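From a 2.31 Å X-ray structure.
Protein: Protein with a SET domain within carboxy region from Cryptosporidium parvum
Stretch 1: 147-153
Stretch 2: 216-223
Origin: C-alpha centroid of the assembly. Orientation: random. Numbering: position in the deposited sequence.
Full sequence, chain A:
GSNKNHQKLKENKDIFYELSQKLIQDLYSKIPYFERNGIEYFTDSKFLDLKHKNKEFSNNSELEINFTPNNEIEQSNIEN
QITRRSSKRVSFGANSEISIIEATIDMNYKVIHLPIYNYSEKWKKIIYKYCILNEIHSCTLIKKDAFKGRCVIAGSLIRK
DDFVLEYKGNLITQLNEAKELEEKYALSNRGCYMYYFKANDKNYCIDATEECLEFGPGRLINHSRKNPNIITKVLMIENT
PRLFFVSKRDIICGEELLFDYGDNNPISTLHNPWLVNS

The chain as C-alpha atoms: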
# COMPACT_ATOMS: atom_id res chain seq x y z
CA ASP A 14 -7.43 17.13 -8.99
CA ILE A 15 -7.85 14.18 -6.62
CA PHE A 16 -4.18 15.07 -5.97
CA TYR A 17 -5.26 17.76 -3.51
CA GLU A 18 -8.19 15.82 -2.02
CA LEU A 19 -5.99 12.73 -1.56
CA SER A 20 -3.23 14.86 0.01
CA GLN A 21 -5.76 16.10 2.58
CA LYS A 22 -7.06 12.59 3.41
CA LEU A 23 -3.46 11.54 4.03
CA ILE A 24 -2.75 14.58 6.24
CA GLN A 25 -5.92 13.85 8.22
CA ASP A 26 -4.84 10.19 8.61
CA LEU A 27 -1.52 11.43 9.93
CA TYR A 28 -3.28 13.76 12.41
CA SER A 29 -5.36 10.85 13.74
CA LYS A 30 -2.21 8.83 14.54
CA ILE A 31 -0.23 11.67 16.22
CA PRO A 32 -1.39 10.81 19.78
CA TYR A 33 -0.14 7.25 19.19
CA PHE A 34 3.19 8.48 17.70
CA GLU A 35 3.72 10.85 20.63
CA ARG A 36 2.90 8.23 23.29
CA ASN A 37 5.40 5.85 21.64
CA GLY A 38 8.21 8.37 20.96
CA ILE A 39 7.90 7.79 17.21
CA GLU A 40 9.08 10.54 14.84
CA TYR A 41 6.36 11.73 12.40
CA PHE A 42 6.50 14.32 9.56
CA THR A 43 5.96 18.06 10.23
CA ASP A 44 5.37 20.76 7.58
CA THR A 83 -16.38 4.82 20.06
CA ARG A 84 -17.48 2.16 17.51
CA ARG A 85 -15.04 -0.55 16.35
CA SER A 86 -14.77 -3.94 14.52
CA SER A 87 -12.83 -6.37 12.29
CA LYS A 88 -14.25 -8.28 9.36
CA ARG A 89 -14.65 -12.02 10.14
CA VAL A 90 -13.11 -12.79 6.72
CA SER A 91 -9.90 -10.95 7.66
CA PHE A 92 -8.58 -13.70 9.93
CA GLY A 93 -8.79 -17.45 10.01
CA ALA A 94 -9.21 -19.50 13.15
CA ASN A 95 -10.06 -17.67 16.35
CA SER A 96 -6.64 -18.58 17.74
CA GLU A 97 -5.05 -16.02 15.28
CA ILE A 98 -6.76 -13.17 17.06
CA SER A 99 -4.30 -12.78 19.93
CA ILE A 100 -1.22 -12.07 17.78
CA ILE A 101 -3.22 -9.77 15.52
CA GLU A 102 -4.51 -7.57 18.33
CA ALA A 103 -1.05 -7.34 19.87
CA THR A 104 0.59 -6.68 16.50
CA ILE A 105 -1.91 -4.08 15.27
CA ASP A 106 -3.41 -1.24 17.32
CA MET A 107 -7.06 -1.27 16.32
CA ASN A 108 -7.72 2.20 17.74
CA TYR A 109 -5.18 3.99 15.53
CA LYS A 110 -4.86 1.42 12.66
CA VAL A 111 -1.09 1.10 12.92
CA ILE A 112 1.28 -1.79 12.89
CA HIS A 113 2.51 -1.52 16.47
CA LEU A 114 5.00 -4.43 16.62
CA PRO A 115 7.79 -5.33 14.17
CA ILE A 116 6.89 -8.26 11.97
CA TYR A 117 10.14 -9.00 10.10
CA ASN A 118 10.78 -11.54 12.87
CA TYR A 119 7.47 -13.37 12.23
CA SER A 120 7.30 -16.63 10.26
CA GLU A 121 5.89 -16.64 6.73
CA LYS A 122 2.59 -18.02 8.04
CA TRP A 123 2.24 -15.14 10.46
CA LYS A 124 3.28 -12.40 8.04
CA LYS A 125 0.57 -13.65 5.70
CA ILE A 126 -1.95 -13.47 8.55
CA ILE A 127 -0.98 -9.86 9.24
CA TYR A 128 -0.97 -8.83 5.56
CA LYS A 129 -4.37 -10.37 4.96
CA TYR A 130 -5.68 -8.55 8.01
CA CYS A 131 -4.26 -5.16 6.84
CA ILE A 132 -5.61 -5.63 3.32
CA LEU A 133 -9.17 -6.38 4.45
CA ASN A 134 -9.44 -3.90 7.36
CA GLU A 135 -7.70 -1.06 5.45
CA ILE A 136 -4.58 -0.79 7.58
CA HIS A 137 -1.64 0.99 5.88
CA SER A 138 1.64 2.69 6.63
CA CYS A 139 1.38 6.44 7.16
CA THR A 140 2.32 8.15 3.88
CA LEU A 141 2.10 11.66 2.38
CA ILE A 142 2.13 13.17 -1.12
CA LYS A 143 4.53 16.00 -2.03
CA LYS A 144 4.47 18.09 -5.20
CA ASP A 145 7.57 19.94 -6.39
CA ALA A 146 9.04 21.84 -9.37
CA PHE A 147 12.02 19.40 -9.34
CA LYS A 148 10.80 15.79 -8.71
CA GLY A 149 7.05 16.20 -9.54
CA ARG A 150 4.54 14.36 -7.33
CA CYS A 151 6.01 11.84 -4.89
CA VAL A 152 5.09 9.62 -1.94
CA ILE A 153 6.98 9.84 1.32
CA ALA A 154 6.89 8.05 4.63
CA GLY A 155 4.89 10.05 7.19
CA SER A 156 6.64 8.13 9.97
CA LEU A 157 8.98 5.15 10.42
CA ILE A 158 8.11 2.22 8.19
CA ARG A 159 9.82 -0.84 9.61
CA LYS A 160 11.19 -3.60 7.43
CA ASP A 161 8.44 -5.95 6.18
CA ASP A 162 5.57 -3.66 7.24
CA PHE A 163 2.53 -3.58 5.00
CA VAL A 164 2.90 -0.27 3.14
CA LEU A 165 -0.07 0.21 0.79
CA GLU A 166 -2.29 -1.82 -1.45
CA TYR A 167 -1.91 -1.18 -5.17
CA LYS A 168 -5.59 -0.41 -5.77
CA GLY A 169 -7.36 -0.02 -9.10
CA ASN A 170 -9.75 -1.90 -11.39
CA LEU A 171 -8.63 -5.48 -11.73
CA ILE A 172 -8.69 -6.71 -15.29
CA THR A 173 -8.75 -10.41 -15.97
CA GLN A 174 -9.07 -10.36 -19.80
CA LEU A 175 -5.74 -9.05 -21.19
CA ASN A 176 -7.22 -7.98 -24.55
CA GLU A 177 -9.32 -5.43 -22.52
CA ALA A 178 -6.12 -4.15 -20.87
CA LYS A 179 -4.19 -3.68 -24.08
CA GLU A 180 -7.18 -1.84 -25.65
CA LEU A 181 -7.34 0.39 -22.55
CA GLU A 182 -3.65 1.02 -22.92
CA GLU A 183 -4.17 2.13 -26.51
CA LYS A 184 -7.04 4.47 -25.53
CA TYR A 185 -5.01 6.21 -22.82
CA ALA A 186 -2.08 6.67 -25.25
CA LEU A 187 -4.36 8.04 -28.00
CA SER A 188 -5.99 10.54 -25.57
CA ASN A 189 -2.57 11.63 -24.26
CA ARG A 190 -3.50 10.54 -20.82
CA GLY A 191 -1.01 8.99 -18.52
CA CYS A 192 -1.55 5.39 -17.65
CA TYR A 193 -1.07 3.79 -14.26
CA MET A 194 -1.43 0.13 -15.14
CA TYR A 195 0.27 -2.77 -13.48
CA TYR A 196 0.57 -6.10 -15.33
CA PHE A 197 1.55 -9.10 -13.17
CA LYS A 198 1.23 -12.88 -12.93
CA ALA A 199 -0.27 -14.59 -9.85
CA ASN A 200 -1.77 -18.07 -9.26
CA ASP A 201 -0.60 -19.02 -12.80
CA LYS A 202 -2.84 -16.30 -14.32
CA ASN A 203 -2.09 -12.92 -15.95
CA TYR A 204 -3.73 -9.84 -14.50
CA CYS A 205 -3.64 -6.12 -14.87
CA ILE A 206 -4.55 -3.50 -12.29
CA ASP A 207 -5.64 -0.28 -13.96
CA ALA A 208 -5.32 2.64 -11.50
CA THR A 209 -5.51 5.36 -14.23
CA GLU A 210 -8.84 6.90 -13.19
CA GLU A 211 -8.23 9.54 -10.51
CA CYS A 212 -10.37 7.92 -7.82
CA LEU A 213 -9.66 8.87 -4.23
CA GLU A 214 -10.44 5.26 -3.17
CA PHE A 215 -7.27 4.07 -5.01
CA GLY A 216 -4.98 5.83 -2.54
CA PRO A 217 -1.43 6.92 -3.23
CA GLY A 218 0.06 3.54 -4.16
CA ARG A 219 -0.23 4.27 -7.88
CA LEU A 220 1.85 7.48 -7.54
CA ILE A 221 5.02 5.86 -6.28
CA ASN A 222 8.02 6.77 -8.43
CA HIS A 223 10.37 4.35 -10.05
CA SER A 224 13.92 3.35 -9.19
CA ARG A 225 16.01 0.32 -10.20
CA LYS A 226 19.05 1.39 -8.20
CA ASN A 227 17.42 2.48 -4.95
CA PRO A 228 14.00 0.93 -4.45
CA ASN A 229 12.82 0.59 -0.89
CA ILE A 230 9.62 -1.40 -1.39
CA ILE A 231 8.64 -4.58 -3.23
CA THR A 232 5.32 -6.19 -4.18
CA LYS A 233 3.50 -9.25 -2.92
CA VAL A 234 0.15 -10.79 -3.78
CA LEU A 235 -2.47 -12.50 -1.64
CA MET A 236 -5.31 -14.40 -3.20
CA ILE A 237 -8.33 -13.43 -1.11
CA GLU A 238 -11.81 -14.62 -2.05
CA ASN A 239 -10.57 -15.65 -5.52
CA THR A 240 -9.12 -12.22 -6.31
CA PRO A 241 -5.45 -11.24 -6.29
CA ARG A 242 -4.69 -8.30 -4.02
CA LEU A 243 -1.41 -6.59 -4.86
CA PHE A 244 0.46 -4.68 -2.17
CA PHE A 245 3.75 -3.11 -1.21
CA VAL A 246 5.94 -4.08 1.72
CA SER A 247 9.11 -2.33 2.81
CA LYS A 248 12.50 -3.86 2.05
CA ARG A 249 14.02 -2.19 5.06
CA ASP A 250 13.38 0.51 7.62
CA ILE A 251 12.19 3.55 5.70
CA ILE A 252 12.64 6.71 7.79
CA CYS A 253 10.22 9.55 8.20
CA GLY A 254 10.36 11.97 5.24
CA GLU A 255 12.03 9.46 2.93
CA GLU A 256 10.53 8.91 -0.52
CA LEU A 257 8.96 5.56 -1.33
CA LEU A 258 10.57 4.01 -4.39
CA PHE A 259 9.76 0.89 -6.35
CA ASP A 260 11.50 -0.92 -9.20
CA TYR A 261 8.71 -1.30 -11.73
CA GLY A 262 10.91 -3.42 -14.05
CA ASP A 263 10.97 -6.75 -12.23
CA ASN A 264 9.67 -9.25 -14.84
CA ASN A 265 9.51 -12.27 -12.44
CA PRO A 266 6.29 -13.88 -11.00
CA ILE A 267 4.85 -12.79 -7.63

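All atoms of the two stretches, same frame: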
# COMPACT_ATOMS: atom_id res chain seq x y z
N PHE A 147 10.92 20.32 -9.00
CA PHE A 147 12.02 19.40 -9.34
C PHE A 147 11.57 17.95 -9.64
O PHE A 147 11.67 17.50 -10.78
CB PHE A 147 13.07 19.40 -8.22
N LYS A 148 11.10 17.24 -8.61
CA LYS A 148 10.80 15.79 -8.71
C LYS A 148 9.35 15.43 -9.13
O LYS A 148 9.05 14.24 -9.30
CB LYS A 148 11.13 15.08 -7.38
N GLY A 149 8.49 16.43 -9.30
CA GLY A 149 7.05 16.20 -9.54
C GLY A 149 6.30 15.78 -8.28
O GLY A 149 6.66 16.19 -7.17
N ARG A 150 5.24 14.99 -8.45
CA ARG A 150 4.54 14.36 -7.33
C ARG A 150 5.44 13.25 -6.78
O ARG A 150 6.17 12.61 -7.53
CB ARG A 150 3.18 13.78 -7.77
CG ARG A 150 2.07 14.81 -8.00
CD ARG A 150 0.82 14.24 -8.69
N CYS A 151 5.41 13.03 -5.47
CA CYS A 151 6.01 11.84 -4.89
C CYS A 151 5.34 11.40 -3.58
O CYS A 151 4.52 12.11 -3.04
CB CYS A 151 7.50 12.05 -4.67
SG CYS A 151 7.80 13.29 -3.44
N VAL A 152 5.70 10.21 -3.11
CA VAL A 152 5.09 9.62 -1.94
C VAL A 152 6.21 9.42 -0.93
O VAL A 152 7.25 8.85 -1.25
CB VAL A 152 4.38 8.29 -2.28
CG1 VAL A 152 3.70 7.71 -1.07
CG2 VAL A 152 3.34 8.51 -3.38
N ILE A 153 6.00 9.94 0.27
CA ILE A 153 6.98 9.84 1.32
C ILE A 153 6.38 9.15 2.53
O ILE A 153 5.15 9.14 2.73
CB ILE A 153 7.48 11.23 1.77
CG1 ILE A 153 6.31 12.11 2.25
CG2 ILE A 153 8.25 11.93 0.65
CD1 ILE A 153 6.75 13.34 3.05
N GLY A 216 -6.06 5.52 -3.46
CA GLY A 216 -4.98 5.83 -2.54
C GLY A 216 -3.74 6.24 -3.31
O GLY A 216 -3.80 6.48 -4.49
N PRO A 217 -2.60 6.34 -2.62
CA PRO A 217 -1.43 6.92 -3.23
C PRO A 217 -0.44 5.91 -3.77
O PRO A 217 0.62 6.30 -4.23
CB PRO A 217 -0.79 7.69 -2.07
CG PRO A 217 -1.14 6.86 -0.88
CD PRO A 217 -2.51 6.33 -1.15
N GLY A 218 -0.79 4.63 -3.70
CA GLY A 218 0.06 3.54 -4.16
C GLY A 218 0.50 3.73 -5.61
O GLY A 218 1.68 3.58 -5.93
N ARG A 219 -0.45 4.11 -6.45
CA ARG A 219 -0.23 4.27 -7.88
C ARG A 219 0.74 5.40 -8.25
O ARG A 219 1.21 5.43 -9.38
CB ARG A 219 -1.57 4.54 -8.58
CG ARG A 219 -2.19 5.89 -8.25
CD ARG A 219 -3.70 5.89 -8.47
NE ARG A 219 -4.17 7.26 -8.55
CZ ARG A 219 -4.18 8.01 -9.66
NH1 ARG A 219 -3.79 7.52 -10.84
NH2 ARG A 219 -4.62 9.26 -9.61
N LEU A 220 1.00 6.32 -7.31
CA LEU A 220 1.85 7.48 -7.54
C LEU A 220 3.31 7.26 -7.20
O LEU A 220 4.13 8.14 -7.38
CB LEU A 220 1.35 8.64 -6.70
CG LEU A 220 -0.12 9.03 -6.82
CD1 LEU A 220 -0.42 10.16 -5.86
CD2 LEU A 220 -0.41 9.46 -8.25
N ILE A 221 3.66 6.10 -6.68
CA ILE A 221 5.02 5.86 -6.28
C ILE A 221 5.97 5.88 -7.48
O ILE A 221 5.77 5.18 -8.49
CB ILE A 221 5.09 4.55 -5.47
CG1 ILE A 221 4.39 4.76 -4.12
CG2 ILE A 221 6.52 4.15 -5.24
CD1 ILE A 221 3.99 3.50 -3.42
N ASN A 222 7.01 6.69 -7.37
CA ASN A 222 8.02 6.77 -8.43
C ASN A 222 8.91 5.55 -8.54
O ASN A 222 8.97 4.68 -7.64
CB ASN A 222 8.89 8.02 -8.25
CG ASN A 222 8.09 9.28 -8.43
OD1 ASN A 222 7.28 9.40 -9.34
ND2 ASN A 222 8.27 10.21 -7.53
N HIS A 223 9.61 5.50 -9.65
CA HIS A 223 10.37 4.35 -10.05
C HIS A 223 11.85 4.52 -9.75
O HIS A 223 12.39 5.59 -9.95
CB HIS A 223 10.21 4.15 -11.55
CG HIS A 223 11.19 3.17 -12.12
ND1 HIS A 223 11.06 1.82 -11.92
CD2 HIS A 223 12.31 3.35 -12.85
CE1 HIS A 223 12.05 1.19 -12.52
NE2 HIS A 223 12.83 2.10 -13.09
O HOH W 1 7.43 8.29 -4.64

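This contact is a small, mainly apolar packing of one valine against a tight turn, joined by a single side-chain-to-backbone hydrogen bond and by one bridging water. It illustrates how two segments that are distant in sequence can meet without backbone pairing: a branched residue packs on a turn, and an amide bonds to a carbonyl.

The packing centers on V152, in the strand that begins at C151. Its CA-to-CB bond points toward the second stretch, and with chi1 in the t rotamer CG2 is the atom that makes the closest approaches. V152 CG2 lies 3.9 Å from L220 CB, 4.0 Å from I221 CG1 and 4.4 Å from P217 CB, so one methyl group meets three apolar side chains. The same V152 CG2 also comes within 3.6 Å of P217 O, a van der Waals approach to a carbonyl whose polar needs are met within its own stretch.

Two short-range backbone bonds accompany the turn in that stretch. L220 N donates to P217 O at 3.1 Å, and I221 N donates to G218 O at 3.3 Å, the i to i+3 pattern expected of a 3-10 segment. The turn brings P217 and L220, whose CA-to-CB bonds both point toward the first stretch, around the valine, while R219 between them points away. The CA atoms of V152 and I221, 5.7 Å apart, mark the closest backbone register.

Beyond the turn the chain extends, and the chemistry becomes polar. The CA-to-CB bond of N222 points sideways, but the end of the side chain comes nearer, placing its amide against the backbone ahead of the strand. N222 ND2 donates to R150 O at 3.2 Å with an angle of 167° at the hydrogen; so nearly linear an arrangement leaves little doubt about the bond. A backbone carbonyl is a fitting partner for an amide nitrogen, which can only donate. The amide also packs on the neighboring residue, with N222 ND2 3.5 Å from C151 CB.

Water 1 completes the contact by joining the two main chains where they do not bond directly. It accepts from V152 N at 3.0 Å between that nitrogen and the water O, and from N222 N at 3.2 Å to the same O. Two backbone donors thus share one acceptor, a common solution where neighboring segments both present N-H groups. With 293 Å² buried in total, the contact is modest in extent.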